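Local structure of RNA-directed RNA polymerase (Infectious pancreatic necrosis virus, 3ZED) at residues B[175-180]-B[406-411]; B[401-406]-B[481-486]; B[455-460]-B[464-469]. The protein catalyses RNA-directed RNA synthesis from ribonucleoside triphosphates and probably occurs both free and covalently attached to the viral genomic RNA. All coordinates share one frame; numbering follows the deposited sequence.

Contact 1 of 3, residues B[175-180]-B[406-411]; sequences KGVATG and GEANCT. With K (potassium ion), chain K.
Asn-409 meets Val-177 and Ala-408 meets both Val-177 and Ala-178 where the last turn of helix 164-179 comes up against the short 3-10 turn at 407-409. The side chain of Asn-409 leaves its CB with CG lying beside its own backbone N and opposite the carbonyl carbon (chi1 -64°), which carries the amide across Val-177 CG1 at a slant, with ND2 still close enough to bond back to Gly-406 O. CG sits 3.6 Å from Val-177 CG1. At the tip the two ends of the amide do different work. OD1 binds the potassium ion at 2.8 Å, while also lying against CG1 of Val-177. ND2 reaches Gly-406 O at 3.1 Å, with that oxygen close to the amide plane, and bonds to Glu-404 O as well. Gly-406 O also takes the backbone N-H of Asn-409, both donors arriving from the same face of its carbonyl plane. These bonds fix the amide rotation and leave OD1 directed at the metal. Beside this polar end Val-177 CG1 makes an aliphatic contact, 3.7 Å from Ala-408 CB. The methyl of Ala-178 lies against a carbonyl, its CB 3.3 Å from Ala-408 O, which accepts a hydrogen bond from Asn-184 ND2. The helix contributes a main-chain ligand, with Val-177 O bound to the potassium ion at 2.7 Å. Asn-182 O, Asn-184 OD1, Gly-512 O and Asn-514 OD1 complete an all-oxygen, six-ligand potassium site that joins distant parts of the chain.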
loop_
_atom_site.group_PDB
_atom_site.type_symbol
_atom_site.label_atom_id
_atom_site.label_comp_id
_atom_site.label_asym_id
_atom_site.label_seq_id
_atom_site.Cartn_x
_atom_site.Cartn_y
_atom_site.Cartn_z
ATOM N N LYS B 175 6.996 6.083 16.975
ATOM C CA LYS B 175 8.289 6.607 17.419
ATOM C C LYS B 175 9.060 5.516 18.184
ATOM O O LYS B 175 10.268 5.393 18.002
ATOM C CB LYS B 175 8.098 7.873 18.280
ATOM C CG LYS B 175 9.400 8.417 18.866
ATOM C CD LYS B 175 9.189 9.686 19.669
ATOM C CE LYS B 175 10.476 10.191 20.293
ATOM N NZ LYS B 175 10.753 9.518 21.585
ATOM N N GLY B 176 8.357 4.746 19.016
ATOM C CA GLY B 176 8.916 3.635 19.781
ATOM C C GLY B 176 9.538 2.561 18.908
ATOM O O GLY B 176 10.638 2.087 19.207
ATOM N N VAL B 177 8.864 2.200 17.793
ATOM C CA VAL B 177 9.386 1.223 16.805
ATOM C C VAL B 177 10.633 1.822 16.087
ATOM O O VAL B 177 11.658 1.146 15.952
ATOM C CB VAL B 177 8.287 0.743 15.793
ATOM C CG1 VAL B 177 8.898 0.023 14.590
ATOM C CG2 VAL B 177 7.255 -0.149 16.475
ATOM N N ALA B 178 10.560 3.102 15.695
ATOM C CA ALA B 178 11.644 3.787 14.995
ATOM C C ALA B 178 12.880 4.051 15.853
ATOM O O ALA B 178 13.990 3.993 15.315
ATOM C CB ALA B 178 11.149 5.116 14.430
ATOM N N THR B 179 12.708 4.423 17.148
ATOM C CA THR B 179 13.832 4.895 17.970
ATOM C C THR B 179 13.986 4.217 19.351
ATOM O O THR B 179 14.941 4.524 20.060
ATOM C CB THR B 179 13.678 6.434 18.209
ATOM O OG1 THR B 179 12.540 6.663 19.046
ATOM C CG2 THR B 179 13.523 7.244 16.911
ATOM N N GLY B 180 13.059 3.347 19.724
ATOM C CA GLY B 180 13.045 2.735 21.053
ATOM C C GLY B 180 13.941 1.545 21.287
ATOM O O GLY B 180 15.151 1.668 21.205
ATOM N N GLY B 406 5.099 -1.854 10.467
ATOM C CA GLY B 406 5.996 -1.787 9.311
ATOM C C GLY B 406 6.648 -0.465 8.956
ATOM O O GLY B 406 7.870 -0.323 9.055
ATOM N N GLU B 407 5.818 0.491 8.498
ATOM C CA GLU B 407 6.148 1.848 8.044
ATOM C C GLU B 407 7.126 2.604 8.975
ATOM O O GLU B 407 7.987 3.333 8.483
ATOM C CB GLU B 407 4.855 2.677 7.895
ATOM C CG GLU B 407 3.992 2.288 6.697
ATOM C CD GLU B 407 2.929 1.222 6.919
ATOM O OE1 GLU B 407 3.149 0.310 7.747
ATOM O OE2 GLU B 407 1.870 1.293 6.254
ATOM N N ALA B 408 7.008 2.408 10.305
ATOM C CA ALA B 408 7.842 3.073 11.327
ATOM C C ALA B 408 9.312 2.638 11.264
ATOM O O ALA B 408 10.174 3.365 11.769
ATOM C CB ALA B 408 7.277 2.801 12.727
ATOM N N ASN B 409 9.606 1.466 10.656
ATOM C CA ASN B 409 10.975 0.915 10.511
ATOM C C ASN B 409 11.719 1.510 9.297
ATOM O O ASN B 409 12.923 1.291 9.127
ATOM C CB ASN B 409 10.922 -0.605 10.354
ATOM C CG ASN B 409 10.380 -1.328 11.559
ATOM O OD1 ASN B 409 11.079 -1.585 12.538
ATOM N ND2 ASN B 409 9.134 -1.716 11.496
ATOM N N CYS B 410 10.989 2.217 8.431
ATOM C CA CYS B 410 11.549 2.773 7.206
ATOM C C CYS B 410 12.410 4.009 7.444
ATOM O O CYS B 410 12.014 4.929 8.157
ATOM C CB CYS B 410 10.435 3.067 6.211
ATOM S SG CYS B 410 11.003 3.296 4.512
ATOM N N THR B 411 13.616 4.003 6.858
ATOM C CA THR B 411 14.519 5.145 6.851
ATOM C C THR B 411 14.416 5.794 5.460
ATOM O O THR B 411 14.100 5.077 4.498
ATOM C CB THR B 411 15.986 4.762 7.162
ATOM O OG1 THR B 411 16.516 4.022 6.061
ATOM C CG2 THR B 411 16.153 4.011 8.485
HETATM K K K K . 12.992 -0.432 14.183
#

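Contact 2 of 3, residues B[401-406]-B[481-486]; sequences IDLEKG and HLMSTI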
loop_
_atom_site.group_PDB
_atom_site.type_symbol
_atom_site.label_atom_id
_atom_site.label_comp_id
_atom_site.label_asym_id
_atom_site.label_seq_id
_atom_site.Cartn_x
_atom_site.Cartn_y
_atom_site.Cartn_z
ATOM N N ILE B 401 4.965 -14.068 9.525
ATOM C CA ILE B 401 5.775 -13.062 10.202
ATOM C C ILE B 401 5.406 -11.697 9.638
ATOM O O ILE B 401 5.436 -11.503 8.421
ATOM C CB ILE B 401 7.313 -13.362 10.080
ATOM C CG1 ILE B 401 7.673 -14.737 10.670
ATOM C CG2 ILE B 401 8.184 -12.251 10.705
ATOM C CD1 ILE B 401 8.216 -15.649 9.689
ATOM N N ASP B 402 5.053 -10.756 10.519
ATOM C CA ASP B 402 4.732 -9.401 10.090
ATOM C C ASP B 402 5.696 -8.439 10.680
ATOM O O ASP B 402 6.020 -8.557 11.868
ATOM C CB ASP B 402 3.315 -8.987 10.510
ATOM C CG ASP B 402 2.187 -9.663 9.756
ATOM O OD1 ASP B 402 2.465 -10.330 8.734
ATOM O OD2 ASP B 402 1.028 -9.522 10.183
ATOM N N LEU B 403 6.086 -7.431 9.906
ATOM C CA LEU B 403 6.904 -6.356 10.451
ATOM C C LEU B 403 6.072 -5.662 11.501
ATOM O O LEU B 403 4.845 -5.583 11.360
ATOM C CB LEU B 403 7.367 -5.366 9.366
ATOM C CG LEU B 403 8.122 -5.940 8.152
ATOM C CD1 LEU B 403 8.600 -4.820 7.251
ATOM C CD2 LEU B 403 9.265 -6.883 8.569
ATOM N N GLU B 404 6.702 -5.258 12.601
ATOM C CA GLU B 404 5.948 -4.616 13.656
ATOM C C GLU B 404 5.751 -3.168 13.260
ATOM O O GLU B 404 6.730 -2.440 13.155
ATOM C CB GLU B 404 6.655 -4.767 15.014
ATOM C CG GLU B 404 5.974 -3.990 16.128
ATOM C CD GLU B 404 6.639 -4.004 17.491
ATOM O OE1 GLU B 404 7.881 -4.153 17.562
ATOM O OE2 GLU B 404 5.911 -3.826 18.492
ATOM N N LYS B 405 4.483 -2.773 13.008
ATOM C CA LYS B 405 4.086 -1.415 12.609
ATOM C C LYS B 405 5.004 -0.985 11.486
ATOM O O LYS B 405 5.679 0.036 11.613
ATOM C CB LYS B 405 4.155 -0.445 13.823
ATOM C CG LYS B 405 3.137 -0.777 14.903
ATOM C CD LYS B 405 3.420 -0.067 16.210
ATOM C CE LYS B 405 2.479 -0.538 17.288
ATOM N NZ LYS B 405 3.002 -1.734 18.009
ATOM N N GLY B 406 5.099 -1.854 10.467
ATOM C CA GLY B 406 5.996 -1.787 9.311
ATOM C C GLY B 406 6.648 -0.465 8.956
ATOM O O GLY B 406 7.870 -0.323 9.055
ATOM N N HIS B 481 8.096 -3.838 1.319
ATOM C CA HIS B 481 8.569 -5.051 0.637
ATOM C C HIS B 481 10.107 -5.138 0.674
ATOM O O HIS B 481 10.652 -6.230 0.852
ATOM C CB HIS B 481 8.039 -5.087 -0.806
ATOM C CG HIS B 481 8.090 -6.446 -1.449
ATOM N ND1 HIS B 481 6.988 -7.295 -1.441
ATOM C CD2 HIS B 481 9.095 -7.040 -2.139
ATOM C CE1 HIS B 481 7.352 -8.362 -2.138
ATOM N NE2 HIS B 481 8.621 -8.267 -2.554
ATOM N N LEU B 482 10.799 -3.989 0.541
ATOM C CA LEU B 482 12.261 -3.939 0.621
ATOM C C LEU B 482 12.740 -4.310 2.056
ATOM O O LEU B 482 13.698 -5.081 2.213
ATOM C CB LEU B 482 12.778 -2.561 0.181
ATOM C CG LEU B 482 14.263 -2.192 0.456
ATOM C CD1 LEU B 482 15.218 -3.287 0.003
ATOM C CD2 LEU B 482 14.627 -0.991 -0.339
ATOM N N MET B 483 12.071 -3.784 3.080
ATOM C CA MET B 483 12.410 -4.094 4.478
ATOM C C MET B 483 12.244 -5.588 4.767
ATOM O O MET B 483 13.143 -6.184 5.362
ATOM C CB MET B 483 11.615 -3.235 5.450
ATOM C CG MET B 483 12.047 -1.782 5.405
ATOM S SD MET B 483 11.338 -0.778 6.723
ATOM C CE MET B 483 9.629 -0.695 6.203
ATOM N N SER B 484 11.159 -6.212 4.260
ATOM C CA SER B 484 10.949 -7.658 4.426
ATOM C C SER B 484 12.017 -8.453 3.680
ATOM O O SER B 484 12.464 -9.477 4.189
ATOM C CB SER B 484 9.563 -8.067 3.943
ATOM O OG SER B 484 8.576 -7.513 4.790
ATOM N N THR B 485 12.459 -7.952 2.510
ATOM C CA THR B 485 13.536 -8.543 1.691
ATOM C C THR B 485 14.849 -8.618 2.508
ATOM O O THR B 485 15.550 -9.631 2.455
ATOM C CB THR B 485 13.693 -7.739 0.383
ATOM O OG1 THR B 485 12.541 -7.995 -0.419
ATOM C CG2 THR B 485 14.964 -8.088 -0.393
ATOM N N ILE B 486 15.151 -7.541 3.267
ATOM C CA ILE B 486 16.333 -7.438 4.119
ATOM C C ILE B 486 16.248 -8.492 5.243
ATOM O O ILE B 486 17.228 -9.208 5.481
ATOM C CB ILE B 486 16.510 -5.989 4.670
ATOM C CG1 ILE B 486 16.867 -5.013 3.527
ATOM C CG2 ILE B 486 17.544 -5.952 5.836
ATOM C CD1 ILE B 486 16.863 -3.496 3.876
#
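Leu-403 reaches from the end of strand 397-403 toward Met-483 and Ser-484 of helix 476-493, the packing of a helix on the antiparallel sheet of a polymerase palm. Sequence and topology are consistent with the permuted palm of birnavirus polymerases: Ala-387, Asp-388 and Asn-389, the motif C turn, precede the motif A strand that ends here, and the helix belongs to motif B. The leucine and methionine side chains run at a slant to each other, and one branch of the leucine, CD1, touches both Met-483 and Ser-484. With CG beside the backbone N (chi1 -55°) and CD1 extended from it (chi2 -175°), CD1 points to the helix, 3.9 Å from Met-483 CB. The same methyl is 3.6 Å from Ser-484 OG, and Leu-403 CG follows at 3.7 Å from that oxygen. The hydroxyl is thus flanked by aliphatic carbon on this side, while its polar partner is the carbonyl of Ala-387; a weak bond to Asn-480 O is also present. Leu-403 in turn pairs through its backbone with Asp-388, so both sides of the contact are tied to the motif C turn. Spacing between the backbones is that of side-chain packing: CA of Leu-403 and CA of Ser-484 are 7.4 Å apart. Met-483 passes the leucine and extends to the turn that follows the strand. Its sulfur packs on the backbone of Asn-409 and Cys-410, and a bend at the last torsion (chi3 -71°) turns the methyl from there toward the glycine. CE of Met-483 ends 3.4 Å from Gly-406 O.

Contact 3 of 3, residues B[455-460]-B[464-469]; sequences SSCLLM and LKTYGQ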
loop_
_atom_site.group_PDB
_atom_site.type_symbol
_atom_site.label_atom_id
_atom_site.label_comp_id
_atom_site.label_asym_id
_atom_site.label_seq_id
_atom_site.Cartn_x
_atom_site.Cartn_y
_atom_site.Cartn_z
ATOM N N SER B 455 9.650 12.791 7.819
ATOM C CA SER B 455 9.337 14.187 7.550
ATOM C C SER B 455 8.300 14.678 8.576
ATOM O O SER B 455 8.616 14.613 9.763
ATOM C CB SER B 455 8.914 14.394 6.093
ATOM O OG SER B 455 7.604 13.948 5.802
ATOM N N SER B 456 7.100 15.168 8.178
ATOM C CA SER B 456 6.154 15.683 9.180
ATOM C C SER B 456 4.695 15.457 8.803
ATOM O O SER B 456 4.391 15.044 7.675
ATOM C CB SER B 456 6.394 17.176 9.431
ATOM O OG SER B 456 6.079 18.004 8.320
ATOM N N CYS B 457 3.792 15.725 9.767
ATOM C CA CYS B 457 2.350 15.577 9.574
ATOM C C CYS B 457 1.593 16.725 10.276
ATOM O O CYS B 457 2.191 17.479 11.028
ATOM C CB CYS B 457 1.864 14.204 10.039
ATOM S SG CYS B 457 2.094 13.900 11.809
ATOM N N LEU B 458 0.295 16.879 9.972
ATOM C CA LEU B 458 -0.551 17.921 10.532
ATOM C C LEU B 458 -1.761 17.325 11.223
ATOM O O LEU B 458 -2.517 16.557 10.623
ATOM C CB LEU B 458 -1.007 18.915 9.425
ATOM C CG LEU B 458 -1.814 20.165 9.878
ATOM C CD1 LEU B 458 -0.978 21.105 10.736
ATOM C CD2 LEU B 458 -2.386 20.909 8.701
ATOM N N LEU B 459 -1.969 17.740 12.475
ATOM C CA LEU B 459 -3.107 17.338 13.306
ATOM C C LEU B 459 -3.480 18.546 14.118
ATOM O O LEU B 459 -2.634 19.063 14.845
ATOM C CB LEU B 459 -2.780 16.116 14.192
ATOM C CG LEU B 459 -3.968 15.498 14.903
ATOM C CD1 LEU B 459 -4.800 14.653 13.940
ATOM C CD2 LEU B 459 -3.520 14.675 16.098
ATOM N N MET B 460 -4.738 19.021 13.971
ATOM C CA MET B 460 -5.244 20.278 14.567
ATOM C C MET B 460 -4.391 21.399 13.947
ATOM O O MET B 460 -4.229 21.408 12.720
ATOM C CB MET B 460 -5.234 20.260 16.112
ATOM C CG MET B 460 -6.024 19.111 16.697
ATOM S SD MET B 460 -6.271 19.299 18.465
ATOM C CE MET B 460 -6.163 17.691 18.968
ATOM N N LEU B 464 3.651 18.035 13.453
ATOM C CA LEU B 464 4.363 16.991 14.188
ATOM C C LEU B 464 5.357 16.257 13.332
ATOM O O LEU B 464 5.148 16.129 12.140
ATOM C CB LEU B 464 3.348 15.977 14.761
ATOM C CG LEU B 464 2.200 16.588 15.570
ATOM C CD1 LEU B 464 1.137 15.558 15.875
ATOM C CD2 LEU B 464 2.714 17.340 16.825
ATOM N N LYS B 465 6.417 15.738 13.955
ATOM C CA LYS B 465 7.399 14.898 13.287
ATOM C C LYS B 465 6.764 13.562 12.914
ATOM O O LYS B 465 5.933 13.046 13.672
ATOM C CB LYS B 465 8.603 14.659 14.234
ATOM C CG LYS B 465 9.789 13.942 13.592
ATOM C CD LYS B 465 10.490 14.870 12.576
ATOM C CE LYS B 465 11.549 14.120 11.825
ATOM N NZ LYS B 465 12.129 14.953 10.751
ATOM N N THR B 466 7.136 13.015 11.750
ATOM C CA THR B 466 6.750 11.669 11.332
ATOM C C THR B 466 7.980 10.781 11.579
ATOM O O THR B 466 9.103 11.169 11.239
ATOM C CB THR B 466 6.272 11.634 9.871
ATOM O OG1 THR B 466 5.104 12.442 9.755
ATOM C CG2 THR B 466 5.939 10.206 9.385
ATOM N N TYR B 467 7.774 9.626 12.217
ATOM C CA TYR B 467 8.836 8.635 12.422
ATOM C C TYR B 467 8.579 7.468 11.428
ATOM O O TYR B 467 7.512 6.843 11.461
ATOM C CB TYR B 467 8.908 8.175 13.888
ATOM C CG TYR B 467 9.335 9.288 14.835
ATOM C CD1 TYR B 467 8.395 10.145 15.411
ATOM C CD2 TYR B 467 10.679 9.504 15.129
ATOM C CE1 TYR B 467 8.779 11.168 16.288
ATOM C CE2 TYR B 467 11.075 10.520 16.013
ATOM C CZ TYR B 467 10.121 11.360 16.584
ATOM O OH TYR B 467 10.482 12.376 17.459
ATOM N N GLY B 468 9.516 7.273 10.499
ATOM C CA GLY B 468 9.398 6.276 9.437
ATOM C C GLY B 468 8.674 6.829 8.226
ATOM O O GLY B 468 8.548 8.052 8.092
ATOM N N GLN B 469 8.173 5.937 7.338
ATOM C CA GLN B 469 7.467 6.381 6.137
ATOM C C GLN B 469 5.999 6.616 6.456
ATOM O O GLN B 469 5.408 5.921 7.282
ATOM C CB GLN B 469 7.632 5.406 4.952
ATOM C CG GLN B 469 6.922 4.061 5.112
ATOM C CD GLN B 469 6.749 3.310 3.816
ATOM O OE1 GLN B 469 6.695 3.886 2.717
ATOM N NE2 GLN B 469 6.662 1.992 3.917
#
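Cys-457 and Leu-464 face each other as an antiparallel hydrogen-bonded pair, in the tightly packed part of the contact. Cys-457 N donates to Leu-464 O at 2.8 Å with the N-H nearly in line with the carbonyl (C=O...N 160°), and Leu-464 N returns a bond to Cys-457 O at 2.9 Å. Both side chains project from one face of the sheet, where Cys-457 SG touches Leu-464 CB at 3.8 Å. Next along the ladder, Ser-456 and Lys-465 form a non-hydrogen-bonded pair with their CA atoms 4.4 Å apart, and their side chains diverge. One further backbone bond, Thr-466 N to Ser-455 O at 2.9 Å, extends the pairing just past the strands; it is straight at the hydrogen but reaches the oxygen from above the carbonyl plane. Thr-466 lays its OG1 over the peptide carbon of Ser-456, whose carbonyl O is bonded instead to Trp-322 NE1. Together the strands make the beta hairpin 456-459/462-465, which is added through its first strand, in parallel, to strand 299-310 of a mixed sheet. Leu-464 also packs on Leu-171 of helix 164-179 and Leu-52 of helix 45-54, so this face is buried. Toward the turn the grip slackens: Leu-459 CB and Leu-464 CD1 approach only to 4.3 Å. At the other end Lys-465 is partly exposed. Bent at its second torsion (chi2 70°), its chain passes over Ser-455 O, with CD 3.4 Å away, and its CG lies above the rim of the Tyr-467 ring. NZ of Lys-465 bonds to Asp-454 O and forms a salt bridge with Glu-790.

Overall arrangement
Starting from the N terminus, helix 164-179 supplies the first half of contact 1, which closes a long loop when the chain returns at 406-411. Before that loop is complete, strand 397-403 has already opened contact 2, so contacts 1 and 2 cross along the chain and share Gly-406; their centres lie about 11 Å apart. Contact 3 follows contact 1 in series and falls wholly between the two halves of contact 2. It nevertheless touches contact 1, where the backbone of Glu-407 meets that of Gln-469. The chain then enters helix 476-493, which closes contact 2. Helix 164-179, the four-stranded antiparallel sheet, helix 476-493 and the hairpin are thereby tied together.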